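Serine protease pet (PDB 4OM9) probably cleaves host proteins such as alpha-fodrin as a secreted autotransporter serine protease, acting as an enterotoxin of enteroaggregative Escherichia coli. Local coordinates at residues N94-G99 with N251-L256; N100-Q105 with P244-T249. All blocks are in the same frame, centred on the assembly; numbering follows the deposited sequence.

How the contacts relate
Both contacts lay the helix 247-255 against one antiparallel sheet of the protease domain, using the adjacent strands 88-97 and 102-107, and their centres are about 8 Å apart. Contact 1 lies at the surface, where only L253 of its touching residues is buried; contact 2 is mostly buried and takes in the start of the helix. Their chemistry follows their place: thioether and leucine packing near charged groups in contact 1, ring packing around F102 with a capped helix start and a water bridge in contact 2. They join directly, since M96 N probably hydrogen-bonds to I104 O at 3.0 Å and M96 CE packs on T249 CG2.

Contact 1: N94-G99 with N251-L256; sequences NRMTTG and NELKQL
M96 and L253 mark the nearest backbone approach, their CA atoms 6.1 Å apart. Here the strand 94-97 runs at 150° to the helix 251-255, closer to antiparallel than to perpendicular, with the two axes approaching to 8.3 Å. M96 and L253 both send their CB atoms across, and their side chains slide past each other in opposite directions, with M96 CG 4.0 Å from L253 CD1. This overlap brings the sulfur up to the helix backbone, M96 SD lying 3.6 Å from L253 N. The methionine chain then bends at its last torsion (chi3 63°), which carries CE to the neighbouring E252, where it meets OE1 at 3.6 Å; the two side chains cross at about a right angle. The other glutamate oxygen, OE2, is engaged by a salt bridge to K248. On the leucine side, L253 CD1 meets the strand backbone, 3.8 Å from R95 C. Beside this, N94 OD1 accepts from R95 N at 2.7 Å on an in-plane lone pair, while staying near L253 CD1. Backbone hydrogen bonding of N94 with R106 helps pair this strand with strand 102-107, and L253 also packs on I104 and on Y66 of strand 66-70, so the helix rests across three strands of the sheet.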
loop_
_atom_site.group_PDB
_atom_site.type_symbol
_atom_site.label_atom_id
_atom_site.label_comp_id
_atom_site.label_asym_id
_atom_site.label_seq_id
_atom_site.Cartn_x
_atom_site.Cartn_y
_atom_site.Cartn_z
ATOM N N ASN A 94 0.717 -36.286 -25.161
ATOM C CA ASN A 94 1.816 -37.232 -25.342
ATOM C C ASN A 94 2.683 -37.265 -24.096
ATOM O O ASN A 94 2.598 -36.369 -23.226
ATOM C CB ASN A 94 2.668 -36.867 -26.560
ATOM C CG ASN A 94 3.331 -38.095 -27.214
ATOM O OD1 ASN A 94 3.629 -39.090 -26.551
ATOM N ND2 ASN A 94 3.579 -38.005 -28.510
ATOM N N ARG A 95 3.518 -38.294 -24.006
ATOM C CA ARG A 95 4.426 -38.422 -22.873
ATOM C C ARG A 95 5.478 -39.492 -23.096
ATOM O O ARG A 95 5.352 -40.346 -23.984
ATOM C CB ARG A 95 3.658 -38.730 -21.578
ATOM C CG ARG A 95 2.855 -40.019 -21.607
ATOM C CD ARG A 95 2.496 -40.478 -20.193
ATOM N NE ARG A 95 1.834 -41.779 -20.244
ATOM C CZ ARG A 95 1.608 -42.569 -19.199
ATOM N NH1 ARG A 95 1.987 -42.212 -17.973
ATOM N NH2 ARG A 95 0.994 -43.728 -19.390
ATOM N N MET A 96 6.536 -39.396 -22.300
ATOM C CA MET A 96 7.545 -40.429 -22.205
ATOM C C MET A 96 7.750 -40.772 -20.729
ATOM O O MET A 96 7.559 -39.953 -19.824
ATOM C CB MET A 96 8.862 -40.000 -22.864
ATOM C CG MET A 96 8.983 -40.376 -24.339
ATOM S SD MET A 96 10.537 -39.838 -25.100
ATOM C CE MET A 96 11.698 -40.785 -24.158
ATOM N N THR A 97 8.167 -42.003 -20.513
ATOM C CA THR A 97 7.990 -42.662 -19.248
ATOM C C THR A 97 9.186 -43.558 -19.043
ATOM O O THR A 97 9.715 -44.120 -20.004
ATOM C CB THR A 97 6.658 -43.434 -19.238
ATOM O OG1 THR A 97 5.690 -42.689 -18.478
ATOM C CG2 THR A 97 6.813 -44.828 -18.697
ATOM N N THR A 98 9.636 -43.651 -17.796
ATOM C CA THR A 98 10.913 -44.262 -17.493
ATOM C C THR A 98 10.705 -45.303 -16.403
ATOM O O THR A 98 9.779 -45.170 -15.603
ATOM C CB THR A 98 11.919 -43.170 -17.067
ATOM O OG1 THR A 98 13.123 -43.267 -17.833
ATOM C CG2 THR A 98 12.223 -43.215 -15.578
ATOM N N GLY A 99 11.535 -46.346 -16.379
ATOM C CA GLY A 99 11.422 -47.407 -15.388
ATOM C C GLY A 99 11.445 -46.896 -13.947
ATOM O O GLY A 99 10.881 -47.507 -13.032
ATOM N N ASN A 251 14.261 -34.398 -22.721
ATOM C CA ASN A 251 14.734 -33.785 -23.948
ATOM C C ASN A 251 14.364 -34.627 -25.141
ATOM O O ASN A 251 14.131 -34.111 -26.236
ATOM C CB ASN A 251 16.240 -33.546 -23.884
ATOM C CG ASN A 251 16.584 -32.340 -23.025
ATOM O OD1 ASN A 251 15.720 -31.494 -22.756
ATOM N ND2 ASN A 251 17.837 -32.251 -22.594
ATOM N N GLU A 252 14.253 -35.923 -24.921
ATOM C CA GLU A 252 13.840 -36.798 -26.003
ATOM C C GLU A 252 12.370 -36.556 -26.327
ATOM O O GLU A 252 11.989 -36.518 -27.486
ATOM C CB GLU A 252 14.119 -38.265 -25.659
ATOM C CG GLU A 252 15.537 -38.673 -26.069
ATOM C CD GLU A 252 16.081 -39.856 -25.289
ATOM O OE1 GLU A 252 15.314 -40.478 -24.523
ATOM O OE2 GLU A 252 17.287 -40.161 -25.436
ATOM N N LEU A 253 11.542 -36.354 -25.314
ATOM C CA LEU A 253 10.157 -36.059 -25.612
ATOM C C LEU A 253 10.076 -34.736 -26.360
ATOM O O LEU A 253 9.348 -34.640 -27.330
ATOM C CB LEU A 253 9.291 -36.008 -24.357
ATOM C CG LEU A 253 7.865 -35.694 -24.823
ATOM C CD1 LEU A 253 7.165 -36.938 -25.392
ATOM C CD2 LEU A 253 7.024 -34.999 -23.762
ATOM N N LYS A 254 10.844 -33.733 -25.935
ATOM C CA LYS A 254 10.793 -32.411 -26.576
ATOM C C LYS A 254 11.273 -32.470 -28.037
ATOM O O LYS A 254 10.899 -31.635 -28.855
ATOM C CB LYS A 254 11.635 -31.385 -25.802
ATOM C CG LYS A 254 11.079 -30.938 -24.434
ATOM C CD LYS A 254 12.058 -29.971 -23.756
ATOM C CE LYS A 254 11.507 -29.388 -22.452
ATOM N NZ LYS A 254 12.211 -28.132 -22.030
ATOM N N GLN A 255 12.104 -33.456 -28.362
ATOM C CA GLN A 255 12.627 -33.561 -29.718
ATOM C C GLN A 255 11.537 -33.988 -30.678
ATOM O O GLN A 255 11.588 -33.674 -31.863
ATOM C CB GLN A 255 13.805 -34.532 -29.781
ATOM C CG GLN A 255 15.150 -33.851 -29.667
ATOM C CD GLN A 255 15.383 -32.846 -30.781
ATOM O OE1 GLN A 255 15.011 -33.083 -31.935
ATOM N NE2 GLN A 255 16.000 -31.718 -30.445
ATOM N N LEU A 256 10.538 -34.684 -30.158
ATOM C CA LEU A 256 9.432 -35.139 -30.984
ATOM C C LEU A 256 8.583 -33.979 -31.553
ATOM O O LEU A 256 7.726 -34.188 -32.419
ATOM C CB LEU A 256 8.541 -36.076 -30.176
ATOM C CG LEU A 256 9.173 -37.388 -29.707
ATOM C CD1 LEU A 256 8.116 -38.216 -29.024
ATOM C CD2 LEU A 256 9.801 -38.155 -30.879
#

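Contact 2: N100-Q105 with P244-T249; sequences NDFSIQ and PFDSKT
F102 packs its ring against the backbone and CB of D246, at the point where the chain enters the helix. Its CG lies anti to the backbone N (chi1 175°), directed toward the helix start; D246 CB stands 3.6 Å from the ring centroid, over the face, a CH-pi contact. D246 N lies over the same face, 3.4 Å from F102 CE1. The ring also turns an edge toward the face of F245 in an offset edge-to-face pair, centroids 5.8 Å apart and planes at 85°; although the CB of F245 points off, its ring comes back to the contact. D246 thus has a double task, because it is also the N-cap residue, and its carboxylate supplies the capping bond. Its OD1 accepts from T249 N at 3.1 Å in a nearly straight bond (175°), and its OD2 accepts from T249 OG1, both donors standing above the carboxylate plane. The threonine hydroxyl reaches it by lying anti to its own carbonyl carbon. T249 CG2 instead turns toward the sheet, where I104 CG2 meets it at 4.2 Å and T249 O at 3.6 Å. At the far end, a water accepts from N100 ND2 at 2.8 Å and donates to P244 O, while N100 OD1 is held by K190. D101, which takes no part across the contact, is held by H72 N at OD1 and by H229 ND1 at OD2; by its place in this protease family it is probably the triad aspartate. Strand 102-107 lies between strands 66-70 and 88-97; F102 and I104 also pack on V68 of the former and on T250 of the helix, which closes over this side of the sheet, while S103 touches R95 and T97 of the latter.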
loop_
_atom_site.group_PDB
_atom_site.type_symbol
_atom_site.label_atom_id
_atom_site.label_comp_id
_atom_site.label_asym_id
_atom_site.label_seq_id
_atom_site.Cartn_x
_atom_site.Cartn_y
_atom_site.Cartn_z
ATOM N N ASN A 100 12.099 -45.760 -13.747
ATOM C CA ASN A 100 12.137 -45.110 -12.452
ATOM C C ASN A 100 10.882 -44.243 -12.180
ATOM O O ASN A 100 10.870 -43.471 -11.207
ATOM C CB ASN A 100 13.405 -44.254 -12.345
ATOM C CG ASN A 100 13.886 -44.081 -10.902
ATOM O OD1 ASN A 100 13.814 -45.007 -10.078
ATOM N ND2 ASN A 100 14.390 -42.887 -10.601
ATOM N N ASP A 101 9.863 -44.375 -13.049
ATOM C CA ASP A 101 8.509 -43.818 -12.838
ATOM C C ASP A 101 8.460 -42.344 -13.239
ATOM O O ASP A 101 7.538 -41.604 -12.880
ATOM C CB ASP A 101 8.055 -44.016 -11.375
ATOM C CG ASP A 101 6.605 -43.602 -11.122
ATOM O OD1 ASP A 101 5.764 -43.716 -12.030
ATOM O OD2 ASP A 101 6.300 -43.165 -9.985
ATOM N N PHE A 102 9.449 -41.922 -14.017
ATOM C CA PHE A 102 9.492 -40.544 -14.457
ATOM C C PHE A 102 8.526 -40.346 -15.625
ATOM O O PHE A 102 8.359 -41.238 -16.465
ATOM C CB PHE A 102 10.913 -40.147 -14.850
ATOM C CG PHE A 102 11.008 -38.770 -15.423
ATOM C CD1 PHE A 102 10.964 -37.651 -14.592
ATOM C CD2 PHE A 102 11.114 -38.587 -16.798
ATOM C CE1 PHE A 102 11.040 -36.375 -15.116
ATOM C CE2 PHE A 102 11.187 -37.309 -17.347
ATOM C CZ PHE A 102 11.141 -36.195 -16.509
ATOM N N SER A 103 7.896 -39.172 -15.677
ATOM C CA SER A 103 7.012 -38.836 -16.780
ATOM C C SER A 103 7.170 -37.389 -17.230
ATOM O O SER A 103 6.954 -36.468 -16.454
ATOM C CB SER A 103 5.557 -39.099 -16.404
ATOM O OG SER A 103 4.699 -38.774 -17.497
ATOM N N ILE A 104 7.553 -37.210 -18.494
ATOM C CA ILE A 104 7.555 -35.902 -19.146
ATOM C C ILE A 104 6.382 -35.847 -20.120
ATOM O O ILE A 104 6.193 -36.732 -20.972
ATOM C CB ILE A 104 8.881 -35.599 -19.874
ATOM C CG1 ILE A 104 8.780 -34.295 -20.666
ATOM C CG2 ILE A 104 9.238 -36.702 -20.810
ATOM C CD1 ILE A 104 8.579 -33.055 -19.814
ATOM N N GLN A 105 5.586 -34.802 -19.954
ATOM C CA GLN A 105 4.306 -34.665 -20.612
ATOM C C GLN A 105 4.318 -33.533 -21.631
ATOM O O GLN A 105 4.933 -32.477 -21.404
ATOM C CB GLN A 105 3.196 -34.395 -19.587
ATOM C CG GLN A 105 2.880 -35.524 -18.611
ATOM C CD GLN A 105 1.830 -35.087 -17.595
ATOM O OE1 GLN A 105 2.041 -34.136 -16.838
ATOM N NE2 GLN A 105 0.687 -35.759 -17.593
ATOM N N PRO A 244 13.808 -38.644 -9.317
ATOM C CA PRO A 244 14.686 -37.534 -9.690
ATOM C C PRO A 244 14.372 -37.034 -11.082
ATOM O O PRO A 244 14.217 -37.863 -11.994
ATOM C CB PRO A 244 16.088 -38.151 -9.640
ATOM C CG PRO A 244 15.936 -39.388 -8.792
ATOM C CD PRO A 244 14.561 -39.891 -9.095
ATOM N N PHE A 245 14.285 -35.718 -11.260
ATOM C CA PHE A 245 14.004 -35.169 -12.589
ATOM C C PHE A 245 14.966 -35.698 -13.646
ATOM O O PHE A 245 16.173 -35.740 -13.425
ATOM C CB PHE A 245 14.074 -33.637 -12.598
ATOM C CG PHE A 245 14.081 -33.061 -13.991
ATOM C CD1 PHE A 245 12.899 -32.915 -14.693
ATOM C CD2 PHE A 245 15.271 -32.712 -14.611
ATOM C CE1 PHE A 245 12.899 -32.404 -15.985
ATOM C CE2 PHE A 245 15.278 -32.200 -15.887
ATOM C CZ PHE A 245 14.091 -32.046 -16.579
ATOM N N ASP A 246 14.436 -36.050 -14.812
ATOM C CA ASP A 246 15.243 -36.728 -15.840
ATOM C C ASP A 246 15.331 -35.908 -17.135
ATOM O O ASP A 246 14.413 -35.912 -17.942
ATOM C CB ASP A 246 14.659 -38.118 -16.110
ATOM C CG ASP A 246 15.382 -38.876 -17.223
ATOM O OD1 ASP A 246 16.319 -38.356 -17.868
ATOM O OD2 ASP A 246 14.992 -40.033 -17.452
ATOM N N SER A 247 16.477 -35.259 -17.323
ATOM C CA SER A 247 16.771 -34.423 -18.480
ATOM C C SER A 247 16.734 -35.140 -19.826
ATOM O O SER A 247 16.143 -34.666 -20.797
ATOM C CB SER A 247 18.156 -33.811 -18.312
ATOM O OG SER A 247 18.051 -32.451 -17.956
ATOM N N LYS A 248 17.426 -36.264 -19.875
ATOM C CA LYS A 248 17.567 -37.049 -21.078
ATOM C C LYS A 248 16.221 -37.464 -21.653
ATOM O O LYS A 248 15.968 -37.290 -22.840
ATOM C CB LYS A 248 18.418 -38.284 -20.775
ATOM C CG LYS A 248 18.531 -39.271 -21.914
ATOM C CD LYS A 248 19.277 -40.521 -21.444
ATOM C CE LYS A 248 19.504 -41.477 -22.593
ATOM N NZ LYS A 248 18.239 -41.696 -23.365
ATOM N N THR A 249 15.361 -38.025 -20.814
ATOM C CA THR A 249 14.038 -38.451 -21.256
ATOM C C THR A 249 13.171 -37.233 -21.578
ATOM O O THR A 249 12.401 -37.235 -22.538
ATOM C CB THR A 249 13.346 -39.317 -20.187
ATOM O OG1 THR A 249 14.200 -40.416 -19.830
ATOM C CG2 THR A 249 12.009 -39.849 -20.701
HETATM O O HOH W 1 14.554 -40.860 -12.499
#